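Local coordinates for protein putative transcription factor (Chaetomium thermophilum, PDB 5D5W) that binds heat-shock-element DNA through its HSF-type domain and probably switches on genes in response to osmotic and oxidative stress, at residues S29-E34 with R80-F85; E36-T41 with S50-F55; D3-L8 with N60-H65. All coordinates share one frame; numbering follows the deposited sequence.

The three contacts divide the HSF-type DNA-binding domain between sheet, helix pair and DNA-facing helix end. Contact 1 joins two neighbouring strands of the antiparallel sheet and is the one with backbone hydrogen bonds across its segments; contacts 2 and 3 have no hydrogen bond between their segments and rest on aromatic and aliphatic carbon. These two share helix 52-61, near its start and at its end, and send polar groups to DNA phosphates. Contact 3 is buried where its segments touch, whereas contacts 1 and 2 are partly buried. Val32 of contact 1 packs on Phe38 of contact 2, and Phe30 of contact 1 meets Leu8 and Phe64 of contact 3, so one core runs through all three.

Contact 1: S29-E34 with R80-F85; sequences SFVVLE and RDAWEF
Strands 30-33 and 82-85 run antiparallel, their axes 4.6 Å apart at closest approach and 157° between directions. The pair Val32-Trp83 is the tightest rung: Trp83 N gives to Val32 O at 2.7 Å, and the return bond from Val32 N is equally straight. Phe30 and Phe85 form the next hydrogen-bonded pair. Their rings barely overlap; instead the Phe30 ring leans across so that CE2 rests on the bump of Phe85 CB at 3.7 Å. With CG in the crowded position between backbone N and carbonyl carbon (chi1 79°), Phe30 reaches this spot and also meets Leu8, Leu12 and Leu59 of the helices behind the sheet. On the face of Val31 and Glu84, the small Ala82 CB fits between two branches, Leu33 CD1 at 3.9 Å and Val31 CG1 at 4.1 Å. Leu33 CD1 also curls over the backbone, 3.6 Å from Asp81 O. Glu84, extended beyond CG, reaches across past Phe30 O to Ser29, where OE2 accepts from Ser29 OG through its anti lone pair at a very short 2.4 Å. Main-chain bonds therefore set the register, while the hydroxyl probably stabilises the charged carboxylate and would tend to keep it ionised.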
loop_
_atom_site.group_PDB
_atom_site.type_symbol
_atom_site.label_atom_id
_atom_site.label_comp_id
_atom_site.label_asym_id
_atom_site.label_seq_id
_atom_site.Cartn_x
_atom_site.Cartn_y
_atom_site.Cartn_z
ATOM N N SER B 29 -20.863 -4.442 -4.022
ATOM C CA SER B 29 -19.476 -4.167 -3.612
ATOM C C SER B 29 -18.855 -3.145 -4.580
ATOM O O SER B 29 -19.439 -2.852 -5.628
ATOM C CB SER B 29 -18.639 -5.451 -3.611
ATOM O OG SER B 29 -18.454 -5.957 -4.924
ATOM N N PHE B 30 -17.695 -2.596 -4.215
ATOM C CA PHE B 30 -16.967 -1.669 -5.085
ATOM C C PHE B 30 -15.536 -2.144 -5.319
ATOM O O PHE B 30 -15.004 -2.962 -4.566
ATOM C CB PHE B 30 -16.997 -0.230 -4.541
ATOM C CG PHE B 30 -16.032 0.028 -3.423
ATOM C CD1 PHE B 30 -14.784 0.588 -3.674
ATOM C CD2 PHE B 30 -16.373 -0.284 -2.121
ATOM C CE1 PHE B 30 -13.882 0.810 -2.642
ATOM C CE2 PHE B 30 -15.486 -0.053 -1.088
ATOM C CZ PHE B 30 -14.241 0.492 -1.345
ATOM N N VAL B 31 -14.939 -1.627 -6.389
ATOM C CA VAL B 31 -13.615 -2.032 -6.833
ATOM C C VAL B 31 -12.721 -0.814 -6.946
ATOM O O VAL B 31 -13.135 0.191 -7.509
ATOM C CB VAL B 31 -13.679 -2.684 -8.224
ATOM C CG1 VAL B 31 -12.331 -3.286 -8.592
ATOM C CG2 VAL B 31 -14.768 -3.743 -8.269
ATOM N N VAL B 32 -11.508 -0.913 -6.403
ATOM C CA VAL B 32 -10.448 0.081 -6.614
ATOM C C VAL B 32 -9.312 -0.599 -7.373
ATOM O O VAL B 32 -8.883 -1.691 -7.011
ATOM C CB VAL B 32 -9.914 0.663 -5.288
ATOM C CG1 VAL B 32 -8.735 1.591 -5.547
ATOM C CG2 VAL B 32 -11.011 1.411 -4.547
ATOM N N LEU B 33 -8.824 0.061 -8.419
ATOM C CA LEU B 33 -7.954 -0.574 -9.409
ATOM C C LEU B 33 -7.126 0.502 -10.091
ATOM O O LEU B 33 -7.659 1.551 -10.423
ATOM C CB LEU B 33 -8.816 -1.320 -10.436
ATOM C CG LEU B 33 -8.188 -1.790 -11.751
ATOM C CD1 LEU B 33 -6.979 -2.678 -11.481
ATOM C CD2 LEU B 33 -9.223 -2.514 -12.608
ATOM N N GLU B 34 -5.835 0.246 -10.295
ATOM C CA GLU B 34 -4.896 1.248 -10.830
ATOM C C GLU B 34 -4.498 2.157 -9.670
ATOM O O GLU B 34 -4.807 3.356 -9.642
ATOM C CB GLU B 34 -5.487 2.043 -12.016
ATOM C CG GLU B 34 -4.467 2.791 -12.873
ATOM C CD GLU B 34 -5.104 3.499 -14.066
ATOM O OE1 GLU B 34 -4.950 4.737 -14.182
ATOM O OE2 GLU B 34 -5.767 2.822 -14.885
ATOM N N ARG B 80 -5.728 -6.213 -12.684
ATOM C CA ARG B 80 -4.599 -6.938 -12.100
ATOM C C ARG B 80 -4.465 -6.631 -10.612
ATOM O O ARG B 80 -4.574 -7.522 -9.759
ATOM C CB ARG B 80 -3.303 -6.568 -12.831
ATOM C CG ARG B 80 -3.089 -7.334 -14.126
ATOM C CD ARG B 80 -2.483 -8.704 -13.860
ATOM N NE ARG B 80 -2.348 -9.496 -15.083
ATOM C CZ ARG B 80 -1.409 -9.320 -16.014
ATOM N NH1 ARG B 80 -0.487 -8.366 -15.897
ATOM N NH2 ARG B 80 -1.394 -10.111 -17.084
ATOM N N ASP B 81 -4.227 -5.355 -10.319
ATOM C CA ASP B 81 -4.110 -4.860 -8.952
ATOM C C ASP B 81 -5.443 -4.241 -8.537
ATOM O O ASP B 81 -5.531 -3.054 -8.205
ATOM C CB ASP B 81 -2.973 -3.831 -8.856
ATOM C CG ASP B 81 -1.619 -4.411 -9.263
ATOM O OD1 ASP B 81 -1.545 -5.093 -10.311
ATOM O OD2 ASP B 81 -0.625 -4.171 -8.536
ATOM N N ALA B 82 -6.482 -5.068 -8.578
ATOM C CA ALA B 82 -7.824 -4.648 -8.235
ATOM C C ALA B 82 -8.153 -5.124 -6.827
ATOM O O ALA B 82 -8.000 -6.302 -6.506
ATOM C CB ALA B 82 -8.822 -5.211 -9.227
ATOM N N TRP B 83 -8.599 -4.189 -5.996
ATOM C CA TRP B 83 -8.985 -4.458 -4.626
ATOM C C TRP B 83 -10.486 -4.297 -4.550
ATOM O O TRP B 83 -11.005 -3.259 -4.944
ATOM C CB TRP B 83 -8.323 -3.443 -3.696
ATOM C CG TRP B 83 -6.854 -3.617 -3.582
ATOM C CD1 TRP B 83 -5.936 -3.539 -4.586
ATOM C CD2 TRP B 83 -6.124 -3.897 -2.390
ATOM N NE1 TRP B 83 -4.676 -3.765 -4.091
ATOM C CE2 TRP B 83 -4.764 -3.978 -2.742
ATOM C CE3 TRP B 83 -6.489 -4.091 -1.052
ATOM C CZ2 TRP B 83 -3.765 -4.241 -1.802
ATOM C CZ3 TRP B 83 -5.503 -4.352 -0.123
ATOM C CH2 TRP B 83 -4.157 -4.429 -0.500
ATOM N N GLU B 84 -11.183 -5.312 -4.049
ATOM C CA GLU B 84 -12.632 -5.249 -3.926
ATOM C C GLU B 84 -13.046 -5.328 -2.468
ATOM O O GLU B 84 -12.588 -6.219 -1.756
ATOM C CB GLU B 84 -13.274 -6.392 -4.699
ATOM C CG GLU B 84 -14.781 -6.251 -4.821
ATOM C CD GLU B 84 -15.419 -7.378 -5.597
ATOM O OE1 GLU B 84 -14.704 -8.317 -5.994
ATOM O OE2 GLU B 84 -16.648 -7.323 -5.804
ATOM N N PHE B 85 -13.911 -4.406 -2.034
ATOM C CA PHE B 85 -14.407 -4.387 -0.654
ATOM C C PHE B 85 -15.915 -4.420 -0.580
ATOM O O PHE B 85 -16.603 -3.940 -1.484
ATOM C CB PHE B 85 -13.914 -3.153 0.081
ATOM C CG PHE B 85 -12.437 -3.129 0.262
ATOM C CD1 PHE B 85 -11.618 -2.610 -0.731
ATOM C CD2 PHE B 85 -11.865 -3.644 1.411
ATOM C CE1 PHE B 85 -10.252 -2.597 -0.578
ATOM C CE2 PHE B 85 -10.494 -3.633 1.573
ATOM C CZ PHE B 85 -9.688 -3.111 0.572
#

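Contact 2: E36-T41 with S50-F55; sequences EKFTKT and SNFASF. With nucleotides of chain A.
An aromatic cluster of Phe38, Phe52 and Phe55 fills the junction between helix 35-46 and the start of helix 52-61 in this helix-turn-helix domain. Phe38, with CG anti to the backbone N (chi1 171°), puts its ring tip over the centre of the Phe55 face, CZ 3.8 Å from Phe55 CE2. This T-shaped pair has centroids 5.1 Å apart and planes at 67°. Phe52 meets the same ring differently: the two stand rim to rim at 82°, Phe38 CE2 near the plane of Phe52 and 3.4 Å from its CE1. An alanine in place of Phe38 would remove the ring that meets Phe52, Phe55 and Val32 of strand 30-33, and would probably loosen the hold between the two helices. Thr39 extends the seam: its OG1, weakly hydrogen-bonded to Asn35 O one turn back, lies 3.6 Å from Phe52 CD1, and its methyl CG2 turns to Ser50 O. Asn51 caps helix 52-61 by a weak bond from Ala53 N to its OD1. No hydrogen bond crosses between the segments and aromatic carbon makes most of the seam, whereas Ser54 OG, beside the first turn, grips the DNA by donating to phosphate oxygen OP2 of DT4 of chain A at 2.6 Å.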
loop_
_atom_site.group_PDB
_atom_site.type_symbol
_atom_site.label_atom_id
_atom_site.label_comp_id
_atom_site.label_asym_id
_atom_site.label_seq_id
_atom_site.Cartn_x
_atom_site.Cartn_y
_atom_site.Cartn_z
ATOM N N GLU B 36 -1.880 3.556 -8.843
ATOM C CA GLU B 36 -1.176 4.770 -9.238
ATOM C C GLU B 36 -2.111 5.969 -9.180
ATOM O O GLU B 36 -1.912 6.869 -8.376
ATOM C CB GLU B 36 -0.626 4.634 -10.664
ATOM C CG GLU B 36 0.608 3.760 -10.786
ATOM C CD GLU B 36 0.330 2.268 -10.677
ATOM O OE1 GLU B 36 0.888 1.632 -9.748
ATOM O OE2 GLU B 36 -0.441 1.736 -11.510
ATOM N N LYS B 37 -3.143 5.962 -10.023
ATOM C CA LYS B 37 -3.999 7.138 -10.199
ATOM C C LYS B 37 -4.973 7.350 -9.039
ATOM O O LYS B 37 -5.251 8.494 -8.683
ATOM C CB LYS B 37 -4.770 7.065 -11.516
ATOM C CG LYS B 37 -5.227 8.433 -12.011
ATOM C CD LYS B 37 -6.289 8.342 -13.104
ATOM C CE LYS B 37 -6.976 9.687 -13.334
ATOM N NZ LYS B 37 -8.382 9.559 -13.822
ATOM N N PHE B 38 -5.485 6.263 -8.456
ATOM C CA PHE B 38 -6.403 6.355 -7.303
ATOM C C PHE B 38 -5.728 6.931 -6.062
ATOM O O PHE B 38 -6.225 7.872 -5.437
ATOM C CB PHE B 38 -6.984 4.980 -6.946
ATOM C CG PHE B 38 -7.747 4.980 -5.656
ATOM C CD1 PHE B 38 -8.953 5.643 -5.565
ATOM C CD2 PHE B 38 -7.241 4.361 -4.523
ATOM C CE1 PHE B 38 -9.660 5.665 -4.378
ATOM C CE2 PHE B 38 -7.944 4.386 -3.331
ATOM C CZ PHE B 38 -9.155 5.037 -3.259
ATOM N N THR B 39 -4.599 6.331 -5.707
ATOM C CA THR B 39 -3.833 6.724 -4.535
ATOM C C THR B 39 -3.330 8.152 -4.675
ATOM O O THR B 39 -3.475 8.949 -3.759
ATOM C CB THR B 39 -2.639 5.775 -4.320
ATOM O OG1 THR B 39 -3.121 4.459 -4.019
ATOM C CG2 THR B 39 -1.762 6.237 -3.196
ATOM N N LYS B 40 -2.768 8.491 -5.827
ATOM C CA LYS B 40 -2.061 9.757 -5.957
ATOM C C LYS B 40 -2.991 10.912 -6.330
ATOM O O LYS B 40 -2.704 12.052 -5.997
ATOM C CB LYS B 40 -0.922 9.636 -6.973
ATOM C CG LYS B 40 -0.077 8.370 -6.850
ATOM C CD LYS B 40 1.083 8.481 -5.872
ATOM C CE LYS B 40 1.671 7.096 -5.586
ATOM N NZ LYS B 40 3.164 7.034 -5.614
ATOM N N THR B 41 -4.104 10.625 -7.003
ATOM C CA THR B 41 -4.978 11.680 -7.539
ATOM C C THR B 41 -6.319 11.807 -6.823
ATOM O O THR B 41 -6.759 12.910 -6.521
ATOM C CB THR B 41 -5.283 11.430 -9.029
ATOM O OG1 THR B 41 -4.064 11.156 -9.732
ATOM C CG2 THR B 41 -5.983 12.633 -9.653
ATOM N N SER B 50 -2.618 10.444 0.904
ATOM C CA SER B 50 -2.505 9.813 -0.419
ATOM C C SER B 50 -1.831 8.466 -0.232
ATOM O O SER B 50 -0.900 8.087 -0.954
ATOM C CB SER B 50 -1.700 10.697 -1.379
ATOM O OG SER B 50 -0.309 10.625 -1.115
ATOM N N ASN B 51 -2.352 7.748 0.752
ATOM C CA ASN B 51 -1.730 6.568 1.333
ATOM C C ASN B 51 -2.815 5.499 1.314
ATOM O O ASN B 51 -3.867 5.656 1.942
ATOM C CB ASN B 51 -1.259 6.905 2.761
ATOM C CG ASN B 51 -0.480 5.785 3.421
ATOM O OD1 ASN B 51 -0.601 4.606 3.065
ATOM N ND2 ASN B 51 0.321 6.150 4.413
ATOM N N PHE B 52 -2.588 4.437 0.560
ATOM C CA PHE B 52 -3.638 3.459 0.310
ATOM C C PHE B 52 -3.950 2.673 1.569
ATOM O O PHE B 52 -5.099 2.355 1.830
ATOM C CB PHE B 52 -3.217 2.511 -0.802
ATOM C CG PHE B 52 -4.334 1.671 -1.329
ATOM C CD1 PHE B 52 -5.291 2.219 -2.165
ATOM C CD2 PHE B 52 -4.425 0.325 -0.992
ATOM C CE1 PHE B 52 -6.330 1.435 -2.650
ATOM C CE2 PHE B 52 -5.460 -0.454 -1.469
ATOM C CZ PHE B 52 -6.411 0.097 -2.306
ATOM N N ALA B 53 -2.914 2.378 2.350
ATOM C CA ALA B 53 -3.048 1.598 3.569
ATOM C C ALA B 53 -3.989 2.247 4.576
ATOM O O ALA B 53 -4.711 1.549 5.284
ATOM C CB ALA B 53 -1.683 1.378 4.191
ATOM N N SER B 54 -3.986 3.578 4.622
ATOM C CA SER B 54 -4.902 4.333 5.479
ATOM C C SER B 54 -6.341 4.281 4.970
ATOM O O SER B 54 -7.294 4.314 5.762
ATOM C CB SER B 54 -4.432 5.776 5.601
ATOM O OG SER B 54 -3.124 5.812 6.136
ATOM N N PHE B 55 -6.504 4.194 3.651
ATOM C CA PHE B 55 -7.822 3.981 3.058
ATOM C C PHE B 55 -8.331 2.607 3.430
ATOM O O PHE B 55 -9.482 2.438 3.795
ATOM C CB PHE B 55 -7.740 4.098 1.534
ATOM C CG PHE B 55 -9.048 3.867 0.828
ATOM C CD1 PHE B 55 -10.087 4.760 0.965
ATOM C CD2 PHE B 55 -9.224 2.759 0.023
ATOM C CE1 PHE B 55 -11.292 4.556 0.318
ATOM C CE2 PHE B 55 -10.419 2.548 -0.639
ATOM C CZ PHE B 55 -11.458 3.453 -0.486
ATOM P P DT A 4 -1.581 9.317 6.599
ATOM O OP1 DT A 4 -0.691 10.287 5.917
ATOM O OP2 DT A 4 -2.310 8.282 5.817
ATOM O "O5'" DT A 4 -0.723 8.583 7.724
ATOM C "C5'" DT A 4 -0.094 9.335 8.779
ATOM C "C4'" DT A 4 0.578 8.396 9.754
ATOM O "O4'" DT A 4 -0.407 7.735 10.587
ATOM C "C3'" DT A 4 1.391 7.284 9.094
ATOM O "O3'" DT A 4 2.698 7.278 9.668
ATOM C "C2'" DT A 4 0.619 6.014 9.412
ATOM C "C1'" DT A 4 -0.053 6.374 10.723
ATOM N N1 DT A 4 -1.277 5.618 11.062
ATOM C C2 DT A 4 -1.442 5.198 12.363
ATOM O O2 DT A 4 -0.621 5.406 13.242
ATOM N N3 DT A 4 -2.604 4.508 12.596
ATOM C C4 DT A 4 -3.601 4.219 11.685
ATOM O O4 DT A 4 -4.603 3.609 12.047
ATOM C C5 DT A 4 -3.366 4.695 10.345
ATOM C C7 DT A 4 -4.381 4.406 9.287
ATOM C C6 DT A 4 -2.234 5.364 10.104
#

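Contact 3: D3-L8 with N60-H65; sequences DFVRKL and NKYDFH. With nucleotides of chain C; nucleotides of chain A.
Apolar contacts join the first turns of helix 3-12 to the end of helix 52-61 and the residues that follow it. The Phe4 ring, with CG anti to the backbone N (chi1 176°), lies nearly parallel to that of Tyr62, planes at 26°, but slid so far that overlap is slight: Phe4 CD2 sits over one face of Tyr62, 4.2 Å from its CD2. Val5 CG2 comes obliquely to Tyr62 CD1, on the same side of the ring plane as Phe4 but toward the opposite edge. Leu8 and Phe64 meet tip to tip, CD2 against CZ at 3.4 Å, and Leu8 also packs on Phe30, Phe55, Leu59 and Phe90. A Schellman motif closes helix 52-61, the DNA-reading helix of the HSF fold, with Asp63 at positive phi as its C-prime residue; this turn places Tyr62 and Phe64 to face helix 3-12. Hydrogen bonds go mainly to DNA. Tyr62 OH donates to OP2 of DG2 of chain A at a very short 2.5 Å, the oxygen lying in the ring plane. On the other strand, Asn60 ND2 gives to OP2 of DT6 of chain C at 3.1 Å and to Phe64 O at 3.0 Å, so the neighbouring carbonyl helps orient the amide toward the phosphate. His65 ND1 reaches OP1 of the same DT6 phosphate at 2.7 Å. In salt bridges within helix 3-12, Asp3 takes Lys7 NZ on OD1 by the syn lone pair at 2.9 Å and Arg6 NH2, weakly, on OD2, while Asp63 OD1 pairs with Arg103.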
loop_
_atom_site.group_PDB
_atom_site.type_symbol
_atom_site.label_atom_id
_atom_site.label_comp_id
_atom_site.label_asym_id
_atom_site.label_seq_id
_atom_site.Cartn_x
_atom_site.Cartn_y
_atom_site.Cartn_z
ATOM N N ASP B 3 -19.144 10.324 8.009
ATOM C CA ASP B 3 -18.391 11.159 7.064
ATOM C C ASP B 3 -17.672 10.329 5.999
ATOM O O ASP B 3 -17.725 10.644 4.804
ATOM C CB ASP B 3 -17.381 12.025 7.829
ATOM C CG ASP B 3 -16.836 13.170 6.997
ATOM O OD1 ASP B 3 -16.161 12.896 5.981
ATOM O OD2 ASP B 3 -17.071 14.345 7.369
ATOM N N PHE B 4 -17.004 9.270 6.453
ATOM C CA PHE B 4 -16.238 8.371 5.582
ATOM C C PHE B 4 -17.127 7.715 4.545
ATOM O O PHE B 4 -16.785 7.669 3.366
ATOM C CB PHE B 4 -15.543 7.286 6.421
ATOM C CG PHE B 4 -14.794 6.257 5.610
ATOM C CD1 PHE B 4 -13.548 6.546 5.073
ATOM C CD2 PHE B 4 -15.320 4.991 5.417
ATOM C CE1 PHE B 4 -12.855 5.604 4.334
ATOM C CE2 PHE B 4 -14.635 4.045 4.679
ATOM C CZ PHE B 4 -13.397 4.353 4.139
ATOM N N VAL B 5 -18.268 7.208 4.992
ATOM C CA VAL B 5 -19.133 6.427 4.122
ATOM C C VAL B 5 -19.715 7.338 3.040
ATOM O O VAL B 5 -19.823 6.943 1.877
ATOM C CB VAL B 5 -20.255 5.717 4.919
ATOM C CG1 VAL B 5 -21.105 4.862 3.989
ATOM C CG2 VAL B 5 -19.664 4.862 6.037
ATOM N N ARG B 6 -20.077 8.557 3.442
ATOM C CA ARG B 6 -20.581 9.576 2.524
ATOM C C ARG B 6 -19.560 9.858 1.435
ATOM O O ARG B 6 -19.886 9.826 0.252
ATOM C CB ARG B 6 -20.914 10.871 3.285
ATOM C CG ARG B 6 -20.964 12.137 2.427
ATOM C CD ARG B 6 -21.694 13.276 3.129
ATOM N NE ARG B 6 -21.300 13.437 4.534
ATOM C CZ ARG B 6 -20.238 14.120 4.969
ATOM N NH1 ARG B 6 -19.415 14.731 4.117
ATOM N NH2 ARG B 6 -19.992 14.194 6.278
ATOM N N LYS B 7 -18.329 10.136 1.851
ATOM C CA LYS B 7 -17.244 10.420 0.916
ATOM C C LYS B 7 -16.916 9.223 0.028
ATOM O O LYS B 7 -16.560 9.385 -1.139
ATOM C CB LYS B 7 -15.992 10.862 1.670
ATOM C CG LYS B 7 -16.119 12.252 2.276
ATOM C CD LYS B 7 -14.808 13.029 2.196
ATOM C CE LYS B 7 -14.117 13.177 3.544
ATOM N NZ LYS B 7 -14.517 14.454 4.200
ATOM N N LEU B 8 -17.036 8.027 0.584
ATOM C CA LEU B 8 -16.826 6.808 -0.175
ATOM C C LEU B 8 -17.891 6.712 -1.258
ATOM O O LEU B 8 -17.577 6.580 -2.432
ATOM C CB LEU B 8 -16.904 5.603 0.760
ATOM C CG LEU B 8 -16.580 4.232 0.189
ATOM C CD1 LEU B 8 -15.146 4.190 -0.300
ATOM C CD2 LEU B 8 -16.811 3.175 1.255
ATOM N N ASN B 60 -11.719 -1.316 6.961
ATOM C CA ASN B 60 -11.821 -2.326 8.036
ATOM C C ASN B 60 -12.369 -1.765 9.357
ATOM O O ASN B 60 -12.970 -2.487 10.144
ATOM C CB ASN B 60 -10.462 -2.980 8.319
ATOM C CG ASN B 60 -10.035 -3.949 7.242
ATOM O OD1 ASN B 60 -8.849 -4.090 6.966
ATOM N ND2 ASN B 60 -10.998 -4.635 6.635
ATOM N N LYS B 61 -12.155 -0.479 9.595
ATOM C CA LYS B 61 -12.624 0.185 10.809
ATOM C C LYS B 61 -14.139 0.296 10.818
ATOM O O LYS B 61 -14.752 0.157 11.859
ATOM C CB LYS B 61 -12.003 1.584 10.928
ATOM C CG LYS B 61 -11.709 2.028 12.353
ATOM C CD LYS B 61 -10.953 3.354 12.372
ATOM C CE LYS B 61 -10.382 3.685 13.751
ATOM N NZ LYS B 61 -10.116 5.148 13.943
ATOM N N TYR B 62 -14.728 0.565 9.657
ATOM C CA TYR B 62 -16.182 0.663 9.503
ATOM C C TYR B 62 -16.833 -0.633 8.980
ATOM O O TYR B 62 -17.951 -0.616 8.452
ATOM C CB TYR B 62 -16.524 1.808 8.551
ATOM C CG TYR B 62 -16.420 3.185 9.151
ATOM C CD1 TYR B 62 -17.556 3.909 9.472
ATOM C CD2 TYR B 62 -15.191 3.764 9.383
ATOM C CE1 TYR B 62 -17.463 5.178 10.009
ATOM C CE2 TYR B 62 -15.091 5.032 9.916
ATOM C CZ TYR B 62 -16.229 5.728 10.222
ATOM O OH TYR B 62 -16.119 6.986 10.754
ATOM N N ASP B 63 -16.120 -1.743 9.101
ATOM C CA ASP B 63 -16.689 -3.070 8.892
ATOM C C ASP B 63 -16.854 -3.480 7.413
ATOM O O ASP B 63 -17.703 -4.320 7.087
ATOM C CB ASP B 63 -18.012 -3.199 9.675
ATOM C CG ASP B 63 -18.327 -4.632 10.090
ATOM O OD1 ASP B 63 -17.393 -5.374 10.466
ATOM O OD2 ASP B 63 -19.523 -5.008 10.053
ATOM N N PHE B 64 -16.028 -2.919 6.528
ATOM C CA PHE B 64 -15.852 -3.496 5.192
ATOM C C PHE B 64 -14.861 -4.644 5.255
ATOM O O PHE B 64 -13.963 -4.676 6.099
ATOM C CB PHE B 64 -15.315 -2.484 4.183
ATOM C CG PHE B 64 -16.298 -1.435 3.788
ATOM C CD1 PHE B 64 -16.525 -0.355 4.601
ATOM C CD2 PHE B 64 -16.971 -1.522 2.587
ATOM C CE1 PHE B 64 -17.423 0.625 4.238
ATOM C CE2 PHE B 64 -17.876 -0.550 2.210
ATOM C CZ PHE B 64 -18.102 0.524 3.037
ATOM N N HIS B 65 -15.024 -5.574 4.327
ATOM C CA HIS B 65 -14.130 -6.699 4.184
ATOM C C HIS B 65 -13.677 -6.731 2.752
ATOM O O HIS B 65 -14.377 -6.249 1.868
ATOM C CB HIS B 65 -14.854 -7.988 4.561
ATOM C CG HIS B 65 -15.181 -8.068 6.019
ATOM N ND1 HIS B 65 -14.422 -8.791 6.918
ATOM C CD2 HIS B 65 -16.156 -7.473 6.746
ATOM C CE1 HIS B 65 -14.934 -8.660 8.130
ATOM N NE2 HIS B 65 -15.987 -7.864 8.054
ATOM P P DT C 6 -10.564 -8.233 5.690
ATOM O OP1 DT C 6 -11.932 -8.801 5.792
ATOM O OP2 DT C 6 -10.319 -7.038 4.845
ATOM O "O5'" DT C 6 -10.058 -7.926 7.165
ATOM C "C5'" DT C 6 -10.080 -8.967 8.145
ATOM C "C4'" DT C 6 -9.514 -8.452 9.444
ATOM O "O4'" DT C 6 -8.108 -8.209 9.260
ATOM C "C3'" DT C 6 -10.116 -7.133 9.939
ATOM O "O3'" DT C 6 -10.775 -7.358 11.191
ATOM C "C2'" DT C 6 -8.921 -6.197 10.058
ATOM C "C1'" DT C 6 -7.746 -7.147 10.104
ATOM N N1 DT C 6 -6.481 -6.598 9.608
ATOM C C2 DT C 6 -5.394 -6.586 10.450
ATOM O O2 DT C 6 -5.433 -7.001 11.595
ATOM N N3 DT C 6 -4.254 -6.063 9.901
ATOM C C4 DT C 6 -4.095 -5.562 8.623
ATOM O O4 DT C 6 -3.006 -5.126 8.271
ATOM C C5 DT C 6 -5.273 -5.612 7.792
ATOM C C7 DT C 6 -5.195 -5.098 6.389
ATOM C C6 DT C 6 -6.392 -6.125 8.316
ATOM P P DG A 2 -13.851 9.326 10.754
ATOM O OP1 DG A 2 -14.662 9.807 9.603
ATOM O OP2 DG A 2 -13.848 7.887 11.132
ATOM O "O5'" DG A 2 -12.345 9.765 10.485
ATOM C "C5'" DG A 2 -12.043 11.115 10.097
ATOM C "C4'" DG A 2 -10.572 11.277 9.791
ATOM O "O4'" DG A 2 -9.786 11.200 11.005
ATOM C "C3'" DG A 2 -9.972 10.237 8.846
ATOM O "O3'" DG A 2 -9.027 10.943 8.034
ATOM C "C2'" DG A 2 -9.334 9.239 9.796
ATOM C "C1'" DG A 2 -8.836 10.144 10.912
ATOM N N9 DG A 2 -8.714 9.546 12.239
ATOM C C8 DG A 2 -9.655 8.790 12.895
ATOM N N7 DG A 2 -9.282 8.439 14.097
ATOM C C5 DG A 2 -8.032 9.022 14.253
ATOM C C6 DG A 2 -7.135 8.992 15.353
ATOM O O6 DG A 2 -7.276 8.434 16.450
ATOM N N1 DG A 2 -5.969 9.701 15.082
ATOM C C2 DG A 2 -5.700 10.360 13.905
ATOM N N2 DG A 2 -4.519 10.994 13.836
ATOM N N3 DG A 2 -6.535 10.407 12.879
ATOM C C4 DG A 2 -7.672 9.719 13.120
ATOM P P DA C 7 -11.420 -6.144 12.025
ATOM O OP1 DA C 7 -12.603 -6.680 12.747
ATOM O OP2 DA C 7 -11.588 -4.973 11.125
ATOM O "O5'" DA C 7 -10.282 -5.813 13.087
ATOM C "C5'" DA C 7 -9.628 -6.891 13.789
ATOM C "C4'" DA C 7 -8.582 -6.356 14.736
ATOM O "O4'" DA C 7 -7.411 -5.958 13.984
ATOM C "C3'" DA C 7 -9.005 -5.120 15.524
ATOM O "O3'" DA C 7 -8.436 -5.223 16.832
ATOM C "C2'" DA C 7 -8.388 -3.986 14.728
ATOM C "C1'" DA C 7 -7.081 -4.621 14.311
ATOM N N9 DA C 7 -6.413 -4.018 13.156
ATOM C C8 DA C 7 -6.951 -3.673 11.940
ATOM N N7 DA C 7 -6.085 -3.140 11.111
ATOM C C5 DA C 7 -4.897 -3.134 11.829
ATOM C C6 DA C 7 -3.602 -2.687 11.513
ATOM N N6 DA C 7 -3.271 -2.151 10.336
ATOM N N1 DA C 7 -2.641 -2.831 12.451
ATOM C C2 DA C 7 -2.973 -3.378 13.629
ATOM N N3 DA C 7 -4.157 -3.817 14.049
ATOM C C4 DA C 7 -5.086 -3.668 13.091
#